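Local coordinates for protein latent form of PPO4 Tyrosinase (Agaricus bisporus var. bisporus H97, PDB 4OUA) that oxidises monophenols to o-diphenols and these on to reactive o-quinones at a two-copper centre, the first step of melanin synthesis, at residues 13-18 with 347-352; 128-133 with 281-286; 501-506 with 550-555. All coordinates share one frame; numbering follows the deposited sequence.

Interaction 1 of 3, residues 13-18 with 347-352; sequences KNRLDI and LNYSYP. With NA (sodium ion), chain L.
Lys13 pairs with Tyr349 where two short strands run parallel: Lys13 O takes a weak hydrogen bond from Ser350 N (3.1 Å) and a CA-H...O contact from Tyr349 CA. Asn14, opposite Ser350, lays its amide beside the peptide leading into Pro352, with ND2 3.5 Å from Pro352 CA; ND2 itself is hydrogen-bonded to Asp355. Arg15 N then gives Ser350 O a hydrogen bond of 2.8 Å. From CG to NE the Arg15 chain is extended, which carries the guanidinium flat onto the Tyr349 ring: the planes differ by 2°, and CZ sits 3.4 Å from the ring centroid, a face-on cation-pi stack. Its NH1 also bonds Tyr351 OH (3.1 Å), an oxygen tilted out of the guanidinium plane and belonging to a ring set almost perpendicular to it. Water 1 accepts from Arg15 NH1 at 2.8 Å and donates weakly to Tyr349 OH. Both tyrosine hydroxyls are hydrogen-bonded to Asp286, while Arg15 NE forms a salt bridge with Glu98, which shares a sodium ion with Leu347 O. A two-stranded parallel sheet thus delivers a stacked arginine to the helices of the tyrosinase copper domain, its side chain about 8 Å from that of the copper ligand His282.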
loop_
_atom_site.group_PDB
_atom_site.type_symbol
_atom_site.label_atom_id
_atom_site.label_comp_id
_atom_site.label_asym_id
_atom_site.label_seq_id
_atom_site.Cartn_x
_atom_site.Cartn_y
_atom_site.Cartn_z
ATOM N N LYS B 13 15.009 -10.302 -13.175
ATOM C CA LYS B 13 14.549 -9.174 -13.970
ATOM C C LYS B 13 13.839 -8.145 -13.102
ATOM O O LYS B 13 13.195 -8.490 -12.110
ATOM C CB LYS B 13 13.626 -9.652 -15.093
ATOM C CG LYS B 13 14.321 -10.499 -16.147
ATOM C CD LYS B 13 15.418 -9.710 -16.840
ATOM C CE LYS B 13 16.115 -10.543 -17.900
ATOM N NZ LYS B 13 17.138 -9.751 -18.638
ATOM N N ASN B 14 13.966 -6.879 -13.477
ATOM C CA ASN B 14 13.316 -5.809 -12.741
ATOM C C ASN B 14 11.817 -5.761 -12.992
ATOM O O ASN B 14 11.346 -6.054 -14.090
ATOM C CB ASN B 14 13.936 -4.458 -13.099
ATOM C CG ASN B 14 15.242 -4.209 -12.381
ATOM O OD1 ASN B 14 15.513 -4.802 -11.338
ATOM N ND2 ASN B 14 16.058 -3.319 -12.933
ATOM N N ARG B 15 11.073 -5.400 -11.956
ATOM C CA ARG B 15 9.673 -5.062 -12.118
ATOM C C ARG B 15 9.611 -3.596 -12.513
ATOM O O ARG B 15 9.970 -2.718 -11.730
ATOM C CB ARG B 15 8.887 -5.333 -10.835
ATOM C CG ARG B 15 8.766 -6.811 -10.508
ATOM C CD ARG B 15 8.128 -7.043 -9.154
ATOM N NE ARG B 15 7.923 -8.466 -8.901
ATOM C CZ ARG B 15 7.491 -8.965 -7.749
ATOM N NH1 ARG B 15 7.221 -8.158 -6.732
ATOM N NH2 ARG B 15 7.335 -10.274 -7.610
ATOM N N LEU B 16 9.183 -3.337 -13.741
ATOM C CA LEU B 16 9.226 -1.989 -14.287
ATOM C C LEU B 16 8.124 -1.101 -13.730
ATOM O O LEU B 16 7.028 -1.568 -13.420
ATOM C CB LEU B 16 9.133 -2.032 -15.811
ATOM C CG LEU B 16 10.223 -2.829 -16.529
ATOM C CD1 LEU B 16 9.997 -2.798 -18.031
ATOM C CD2 LEU B 16 11.603 -2.294 -16.179
ATOM N N ASP B 17 8.434 0.183 -13.598
ATOM C CA ASP B 17 7.441 1.189 -13.250
ATOM C C ASP B 17 6.349 1.184 -14.317
ATOM O O ASP B 17 6.638 1.108 -15.511
ATOM C CB ASP B 17 8.105 2.564 -13.127
ATOM C CG ASP B 17 7.133 3.656 -12.736
ATOM O OD1 ASP B 17 5.971 3.342 -12.409
ATOM O OD2 ASP B 17 7.545 4.835 -12.745
ATOM N N ILE B 18 5.094 1.250 -13.881
ATOM C CA ILE B 18 3.956 1.136 -14.787
ATOM C C ILE B 18 4.011 2.162 -15.917
ATOM O O ILE B 18 3.570 1.891 -17.034
ATOM C CB ILE B 18 2.623 1.296 -14.033
ATOM C CG1 ILE B 18 1.442 1.020 -14.967
ATOM C CG2 ILE B 18 2.521 2.684 -13.420
ATOM C CD1 ILE B 18 1.393 -0.398 -15.487
ATOM N N LEU B 347 13.526 -14.906 -5.703
ATOM C CA LEU B 347 12.234 -15.048 -6.364
ATOM C C LEU B 347 12.296 -14.502 -7.787
ATOM O O LEU B 347 11.267 -14.265 -8.420
ATOM C CB LEU B 347 11.137 -14.340 -5.568
ATOM C CG LEU B 347 10.859 -14.925 -4.182
ATOM C CD1 LEU B 347 9.721 -14.187 -3.496
ATOM C CD2 LEU B 347 10.553 -16.408 -4.284
ATOM N N ASN B 348 13.517 -14.299 -8.273
ATOM C CA ASN B 348 13.754 -13.917 -9.660
ATOM C C ASN B 348 13.238 -12.533 -10.036
ATOM O O ASN B 348 12.696 -12.350 -11.124
ATOM C CB ASN B 348 13.128 -14.951 -10.603
ATOM C CG ASN B 348 13.829 -16.294 -10.547
ATOM O OD1 ASN B 348 14.428 -16.658 -9.535
ATOM N ND2 ASN B 348 13.765 -17.037 -11.645
ATOM N N TYR B 349 13.403 -11.558 -9.151
ATOM C CA TYR B 349 13.034 -10.192 -9.504
ATOM C C TYR B 349 13.786 -9.154 -8.681
ATOM O O TYR B 349 14.518 -9.484 -7.749
ATOM C CB TYR B 349 11.523 -9.983 -9.356
ATOM C CG TYR B 349 11.044 -9.805 -7.934
ATOM C CD1 TYR B 349 10.633 -10.894 -7.178
ATOM C CD2 TYR B 349 10.989 -8.545 -7.352
ATOM C CE1 TYR B 349 10.191 -10.734 -5.881
ATOM C CE2 TYR B 349 10.552 -8.377 -6.058
ATOM C CZ TYR B 349 10.153 -9.473 -5.326
ATOM O OH TYR B 349 9.712 -9.305 -4.034
ATOM N N SER B 350 13.590 -7.894 -9.047
ATOM C CA SER B 350 14.269 -6.777 -8.412
ATOM C C SER B 350 13.663 -5.484 -8.937
ATOM O O SER B 350 12.790 -5.514 -9.802
ATOM C CB SER B 350 15.774 -6.827 -8.685
ATOM O OG SER B 350 16.444 -5.720 -8.106
ATOM N N TYR B 351 14.120 -4.349 -8.421
ATOM C CA TYR B 351 13.570 -3.068 -8.841
ATOM C C TYR B 351 14.655 -2.160 -9.405
ATOM O O TYR B 351 15.813 -2.239 -8.996
ATOM C CB TYR B 351 12.849 -2.395 -7.672
ATOM C CG TYR B 351 11.699 -3.225 -7.143
ATOM C CD1 TYR B 351 10.434 -3.133 -7.710
ATOM C CD2 TYR B 351 11.883 -4.115 -6.093
ATOM C CE1 TYR B 351 9.382 -3.896 -7.238
ATOM C CE2 TYR B 351 10.835 -4.881 -5.613
ATOM C CZ TYR B 351 9.588 -4.767 -6.190
ATOM O OH TYR B 351 8.540 -5.527 -5.721
ATOM N N PRO B 352 14.276 -1.295 -10.356
ATOM C CA PRO B 352 15.206 -0.444 -11.105
ATOM C C PRO B 352 15.960 0.531 -10.211
ATOM O O PRO B 352 16.981 1.079 -10.624
ATOM C CB PRO B 352 14.290 0.312 -12.077
ATOM C CG PRO B 352 13.031 -0.487 -12.128
ATOM C CD PRO B 352 12.881 -1.069 -10.761
HETATM NA NA NA L . 8.796 -13.477 -8.824
HETATM O O HOH W 1 6.940 -10.106 -4.789
#

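Interaction 2 of 3, residues 128-133 with 281-286; sequences QPYWDT and HHSNVD. With CU1 (copper (I) ion), chain I.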
loop_
_atom_site.group_PDB
_atom_site.type_symbol
_atom_site.label_atom_id
_atom_site.label_comp_id
_atom_site.label_asym_id
_atom_site.label_seq_id
_atom_site.Cartn_x
_atom_site.Cartn_y
_atom_site.Cartn_z
ATOM N N GLN B 128 5.768 -8.422 -12.905
ATOM C CA GLN B 128 4.599 -7.642 -12.510
ATOM C C GLN B 128 4.968 -6.189 -12.217
ATOM O O GLN B 128 5.643 -5.903 -11.228
ATOM C CB GLN B 128 3.927 -8.271 -11.286
ATOM C CG GLN B 128 2.812 -7.434 -10.687
ATOM C CD GLN B 128 1.636 -7.264 -11.629
ATOM O OE1 GLN B 128 1.225 -6.143 -11.926
ATOM N NE2 GLN B 128 1.082 -8.377 -12.096
ATOM N N PRO B 129 4.518 -5.265 -13.081
ATOM C CA PRO B 129 4.835 -3.836 -12.963
ATOM C C PRO B 129 4.241 -3.206 -11.703
ATOM O O PRO B 129 3.200 -3.661 -11.223
ATOM C CB PRO B 129 4.206 -3.234 -14.225
ATOM C CG PRO B 129 3.107 -4.177 -14.579
ATOM C CD PRO B 129 3.612 -5.540 -14.208
ATOM N N TYR B 130 4.893 -2.171 -11.181
ATOM C CA TYR B 130 4.447 -1.532 -9.948
ATOM C C TYR B 130 3.891 -0.130 -10.186
ATOM O O TYR B 130 4.371 0.607 -11.044
ATOM C CB TYR B 130 5.590 -1.470 -8.928
ATOM C CG TYR B 130 6.739 -0.567 -9.329
ATOM C CD1 TYR B 130 6.731 0.784 -9.008
ATOM C CD2 TYR B 130 7.835 -1.070 -10.017
ATOM C CE1 TYR B 130 7.778 1.611 -9.369
ATOM C CE2 TYR B 130 8.887 -0.249 -10.382
ATOM C CZ TYR B 130 8.853 1.088 -10.056
ATOM O OH TYR B 130 9.900 1.904 -10.420
ATOM N N TRP B 131 2.876 0.221 -9.403
ATOM C CA TRP B 131 2.232 1.526 -9.470
ATOM C C TRP B 131 2.833 2.468 -8.425
ATOM O O TRP B 131 2.427 2.464 -7.262
ATOM C CB TRP B 131 0.721 1.364 -9.265
ATOM C CG TRP B 131 -0.077 2.636 -9.129
ATOM C CD1 TRP B 131 0.330 3.908 -9.418
ATOM C CD2 TRP B 131 -1.429 2.745 -8.667
ATOM N NE1 TRP B 131 -0.684 4.799 -9.161
ATOM C CE2 TRP B 131 -1.776 4.109 -8.701
ATOM C CE3 TRP B 131 -2.382 1.818 -8.230
ATOM C CZ2 TRP B 131 -3.032 4.570 -8.314
ATOM C CZ3 TRP B 131 -3.628 2.277 -7.846
ATOM C CH2 TRP B 131 -3.942 3.641 -7.890
ATOM N N ASP B 132 3.803 3.274 -8.848
ATOM C CA ASP B 132 4.502 4.181 -7.942
ATOM C C ASP B 132 3.564 5.265 -7.410
ATOM O O ASP B 132 3.608 6.413 -7.853
ATOM C CB ASP B 132 5.701 4.818 -8.647
ATOM C CG ASP B 132 6.738 5.348 -7.673
ATOM O OD1 ASP B 132 6.391 5.589 -6.497
ATOM O OD2 ASP B 132 7.904 5.524 -8.084
ATOM N N THR B 133 2.725 4.888 -6.450
ATOM C CA THR B 133 1.723 5.789 -5.891
ATOM C C THR B 133 2.346 6.955 -5.123
ATOM O O THR B 133 1.691 7.969 -4.880
ATOM C CB THR B 133 0.765 5.033 -4.952
ATOM O OG1 THR B 133 1.518 4.388 -3.918
ATOM C CG2 THR B 133 -0.018 3.982 -5.723
ATOM N N HIS B 281 -0.583 -2.380 -7.199
ATOM C CA HIS B 281 -0.441 -1.719 -5.911
ATOM C C HIS B 281 0.580 -2.433 -5.030
ATOM O O HIS B 281 1.517 -1.817 -4.521
ATOM C CB HIS B 281 -1.792 -1.649 -5.198
ATOM C CG HIS B 281 -1.711 -1.137 -3.796
ATOM N ND1 HIS B 281 -0.794 -0.183 -3.401
ATOM C CD2 HIS B 281 -2.433 -1.439 -2.692
ATOM C CE1 HIS B 281 -0.956 0.075 -2.118
ATOM N NE2 HIS B 281 -1.946 -0.673 -1.661
ATOM N N HIS B 282 0.396 -3.739 -4.860
ATOM C CA HIS B 282 1.250 -4.518 -3.973
ATOM C C HIS B 282 2.634 -4.759 -4.557
ATOM O O HIS B 282 3.571 -5.080 -3.828
ATOM C CB HIS B 282 0.584 -5.850 -3.631
ATOM C CG HIS B 282 -0.452 -5.740 -2.558
ATOM N ND1 HIS B 282 -0.137 -5.757 -1.217
ATOM C CD2 HIS B 282 -1.795 -5.595 -2.628
ATOM C CE1 HIS B 282 -1.243 -5.636 -0.505
ATOM N NE2 HIS B 282 -2.264 -5.537 -1.338
ATOM N N SER B 283 2.762 -4.612 -5.870
ATOM C CA SER B 283 4.074 -4.646 -6.495
ATOM C C SER B 283 4.876 -3.450 -6.003
ATOM O O SER B 283 6.087 -3.538 -5.800
ATOM C CB SER B 283 3.961 -4.631 -8.018
ATOM O OG SER B 283 5.243 -4.567 -8.620
ATOM N N ASN B 284 4.185 -2.333 -5.806
ATOM C CA ASN B 284 4.820 -1.117 -5.322
ATOM C C ASN B 284 5.006 -1.157 -3.809
ATOM O O ASN B 284 5.961 -0.590 -3.274
ATOM C CB ASN B 284 4.002 0.110 -5.722
ATOM C CG ASN B 284 4.768 1.403 -5.541
ATOM O OD1 ASN B 284 5.976 1.457 -5.766
ATOM N ND2 ASN B 284 4.069 2.453 -5.127
ATOM N N VAL B 285 4.089 -1.829 -3.121
ATOM C CA VAL B 285 4.222 -2.024 -1.684
ATOM C C VAL B 285 5.455 -2.874 -1.404
ATOM O O VAL B 285 6.215 -2.597 -0.478
ATOM C CB VAL B 285 2.973 -2.692 -1.072
ATOM C CG1 VAL B 285 3.223 -3.052 0.386
ATOM C CG2 VAL B 285 1.765 -1.780 -1.197
ATOM N N ASP B 286 5.650 -3.907 -2.219
ATOM C CA ASP B 286 6.823 -4.765 -2.107
ATOM C C ASP B 286 8.075 -3.979 -2.471
ATOM O O ASP B 286 9.168 -4.254 -1.972
ATOM C CB ASP B 286 6.685 -5.994 -3.010
ATOM C CG ASP B 286 7.722 -7.057 -2.708
ATOM O OD1 ASP B 286 7.432 -7.958 -1.894
ATOM O OD2 ASP B 286 8.831 -6.991 -3.281
HETATM CU CU CU1 I . -3.488 -4.517 -0.181
HETATM O O HOH W 2 -3.478 -6.492 1.048
#
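Ser283 and Asn284 turn one side of helix 277-295 toward the loop 128-133. The hydrogen bond across the contact comes from Ser283, whose OG donates to Gln128 O at 3.0 Å. With OG anti to the backbone N (chi1 176°), the hydroxyl leans out to the loop and meets the carbonyl oxygen from above its plane, 39° out of it.

Other polar atoms meet by proximity. Asn284 ND2 lies 2.7 Å from Trp131 O, at an angle too poor for a hydrogen bond, and close to Thr133 N, a second donor. That part of the loop is an inverse gamma turn centred on Asp132, closed by a weak bond from Thr133 N to Trp131 O. Asn284 OD1 instead accepts from Arg287, further along the helix, and Asp132 makes a salt bridge with Arg376 and a hydrogen bond with Tyr377.

Helix 277-295 belongs to the helical bundle that holds the paired coppers of tyrosinases. His282, pointing away from the loop, binds one copper through NE2 at 2.0 Å, alongside His250, His254 and water 2. The neighbouring His281 is held through NE2 by the backbone of His250.

Van der Waals packing fills in the rest. The Asn284 amide and the Tyr130 ring are turned only 16° from each other, with Asn284 OD1 3.4 Å from Tyr130 CD1, while Gln128 CG lies 4.0 Å from Ser283 CB. An alanine in place of Asn284 would be likely to leave Arg287 without this acceptor and open a gap between the gamma turn and the helix. Within the loop, Thr133 CG2 covers the centre of one face of the Trp131 indole, 3.4 Å above it.

Interaction 3 of 3, residues 501-506 with 550-555; sequences KKLSYK and DVLDLV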
loop_
_atom_site.group_PDB
_atom_site.type_symbol
_atom_site.label_atom_id
_atom_site.label_comp_id
_atom_site.label_asym_id
_atom_site.label_seq_id
_atom_site.Cartn_x
_atom_site.Cartn_y
_atom_site.Cartn_z
ATOM N N LYS B 501 -6.931 29.029 11.227
ATOM C CA LYS B 501 -7.415 28.413 9.997
ATOM C C LYS B 501 -8.426 27.313 10.297
ATOM O O LYS B 501 -8.922 26.650 9.387
ATOM C CB LYS B 501 -6.254 27.855 9.174
ATOM C CG LYS B 501 -5.714 28.831 8.142
ATOM C CD LYS B 501 -4.731 28.157 7.199
ATOM C CE LYS B 501 -4.416 29.047 6.006
ATOM N NZ LYS B 501 -3.842 30.358 6.419
ATOM N N LYS B 502 -8.723 27.131 11.580
ATOM C CA LYS B 502 -9.724 26.168 12.024
ATOM C C LYS B 502 -9.480 24.765 11.478
ATOM O O LYS B 502 -10.226 24.287 10.624
ATOM C CB LYS B 502 -11.125 26.635 11.626
ATOM C CG LYS B 502 -11.602 27.877 12.359
ATOM C CD LYS B 502 -13.047 28.191 12.011
ATOM C CE LYS B 502 -13.588 29.333 12.853
ATOM N NZ LYS B 502 -15.028 29.586 12.575
ATOM N N LEU B 503 -8.434 24.111 11.971
ATOM C CA LEU B 503 -8.164 22.726 11.604
ATOM C C LEU B 503 -9.277 21.815 12.108
ATOM O O LEU B 503 -9.431 21.618 13.313
ATOM C CB LEU B 503 -6.819 22.267 12.164
ATOM C CG LEU B 503 -6.575 20.759 12.100
ATOM C CD1 LEU B 503 -6.597 20.275 10.659
ATOM C CD2 LEU B 503 -5.265 20.392 12.780
ATOM N N SER B 504 -10.052 21.264 11.182
ATOM C CA SER B 504 -11.156 20.385 11.542
ATOM C C SER B 504 -11.074 19.066 10.785
ATOM O O SER B 504 -10.529 19.006 9.683
ATOM C CB SER B 504 -12.496 21.068 11.268
ATOM O OG SER B 504 -12.588 21.486 9.918
ATOM N N TYR B 505 -11.612 18.009 11.384
ATOM C CA TYR B 505 -11.631 16.706 10.732
ATOM C C TYR B 505 -13.055 16.188 10.581
ATOM O O TYR B 505 -14.015 16.851 10.977
ATOM C CB TYR B 505 -10.778 15.698 11.502
ATOM C CG TYR B 505 -11.367 15.255 12.821
ATOM C CD1 TYR B 505 -12.065 14.059 12.923
ATOM C CD2 TYR B 505 -11.217 16.026 13.965
ATOM C CE1 TYR B 505 -12.599 13.646 14.128
ATOM C CE2 TYR B 505 -11.748 15.622 15.173
ATOM C CZ TYR B 505 -12.439 14.430 15.249
ATOM O OH TYR B 505 -12.972 14.020 16.450
ATOM N N LYS B 506 -13.186 14.996 10.016
ATOM C CA LYS B 506 -14.484 14.510 9.575
ATOM C C LYS B 506 -14.463 12.999 9.361
ATOM O O LYS B 506 -13.834 12.507 8.424
ATOM C CB LYS B 506 -14.884 15.238 8.288
ATOM C CG LYS B 506 -16.248 14.877 7.726
ATOM C CD LYS B 506 -16.538 15.691 6.471
ATOM C CE LYS B 506 -17.897 15.385 5.877
ATOM N NZ LYS B 506 -18.111 16.225 4.663
ATOM N N ASP B 550 -6.662 20.205 21.473
ATOM C CA ASP B 550 -7.625 21.293 21.574
ATOM C C ASP B 550 -7.704 22.073 20.266
ATOM O O ASP B 550 -8.159 23.217 20.242
ATOM C CB ASP B 550 -7.247 22.231 22.722
ATOM C CG ASP B 550 -5.918 22.931 22.488
ATOM O OD1 ASP B 550 -5.930 24.098 22.043
ATOM O OD2 ASP B 550 -4.861 22.316 22.744
ATOM N N VAL B 551 -7.260 21.448 19.180
ATOM C CA VAL B 551 -7.177 22.122 17.889
ATOM C C VAL B 551 -8.146 21.543 16.862
ATOM O O VAL B 551 -8.657 22.262 16.005
ATOM C CB VAL B 551 -5.752 22.046 17.311
ATOM C CG1 VAL B 551 -5.671 22.832 16.018
ATOM C CG2 VAL B 551 -4.740 22.566 18.319
ATOM N N LEU B 552 -8.392 20.240 16.948
ATOM C CA LEU B 552 -9.268 19.563 15.999
ATOM C C LEU B 552 -10.740 19.883 16.251
ATOM O O LEU B 552 -11.187 19.932 17.397
ATOM C CB LEU B 552 -9.045 18.049 16.053
ATOM C CG LEU B 552 -7.762 17.506 15.414
ATOM C CD1 LEU B 552 -7.725 17.835 13.928
ATOM C CD2 LEU B 552 -6.525 18.044 16.115
ATOM N N ASP B 553 -11.488 20.102 15.174
ATOM C CA ASP B 553 -12.919 20.371 15.272
ATOM C C ASP B 553 -13.739 19.277 14.599
ATOM O O ASP B 553 -13.684 19.105 13.382
ATOM C CB ASP B 553 -13.257 21.731 14.654
ATOM C CG ASP B 553 -13.338 22.838 15.688
ATOM O OD1 ASP B 553 -12.772 23.925 15.445
ATOM O OD2 ASP B 553 -13.974 22.622 16.743
ATOM N N LEU B 554 -14.500 18.543 15.402
ATOM C CA LEU B 554 -15.353 17.476 14.896
ATOM C C LEU B 554 -16.497 18.047 14.062
ATOM O O LEU B 554 -17.279 18.867 14.541
ATOM C CB LEU B 554 -15.898 16.637 16.056
ATOM C CG LEU B 554 -16.632 15.330 15.742
ATOM C CD1 LEU B 554 -18.041 15.587 15.221
ATOM C CD2 LEU B 554 -15.830 14.480 14.764
ATOM N N VAL B 555 -16.589 17.612 12.811
ATOM C CA VAL B 555 -17.638 18.085 11.917
ATOM C C VAL B 555 -18.595 16.960 11.539
ATOM O O VAL B 555 -18.193 15.963 10.942
ATOM C CB VAL B 555 -17.051 18.701 10.635
ATOM C CG1 VAL B 555 -18.154 18.990 9.632
ATOM C CG2 VAL B 555 -16.272 19.964 10.963
#
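Leu503 and Tyr505 meet Val551, Leu552 and Leu554 where the short strand 553-554 pairs in parallel with strand 503-509, a member of a mixed sheet in the C-terminal domain. The other neighbours of strand 503-509 in this sheet, 428-433 and 512-513, run antiparallel to it, so this late piece of chain adds its parallel pairing.

The backbone bonds are uneven. Asp553 N reaches Leu503 O only weakly; Tyr505 N then donates to Asp553 O (3.1 Å) and Val555 N to Tyr505 O (3.3 Å).

The close packing lies around the leucines. Leu503 and Leu552 run side by side and point the same way, Leu503 CG being 3.6 Å from Leu552 CD1, and Val551 CG1 touches Leu503 CB at 4.1 Å. Strand 520-530, through Ile521 and Val523, and Leu498 of helix 491-500 cover this cluster. That helix ends in a Schellman motif at Lys502, from which the chain enters the strand. Ser504 is buried as well: its CB rests against the carbonyl oxygen and CB of Asp553, and lies 3.9 Å from Val555 CG2.

Toward solvent the contact thins. Leu554 is largely exposed and Asp553 partly so; Lys502 NZ and Asp553 OD1 have opposite charges but do not touch, and Lys506 stretches away from its neighbour Val555.

Tyr505 spans the two regimes. Its CG lies between the backbone N and the carbonyl carbon (chi1 71°), which sets the ring alongside the partner chain: Leu552 CB comes to its edge, 3.6 Å from Tyr505 CD2, Leu554 CA lies over a face, and Leu554 CD2 reaches the phenol end, 3.3 Å from Tyr505 OH.

Overall arrangement
Interactions 1 and 2 form one neighbourhood, their centres 10 Å apart. Along the chain, interaction 2 is nested inside the loop closed by interaction 1. Asp286 of interaction 2 joins the two contacts through the tyrosines of interaction 1; they also touch where the Tyr130 ring packs on the backbone of Arg15 and Asp17. Helix 277-295 is common ground: it carries copper-binding His282 and is touched by the N-terminal strand region. Interaction 3 follows later in the chain, in the C-terminal domain, with its centre 43 Å from that of interaction 1 and 34 Å from that of interaction 2. It belongs to a separate mixed sheet, away from the copper site.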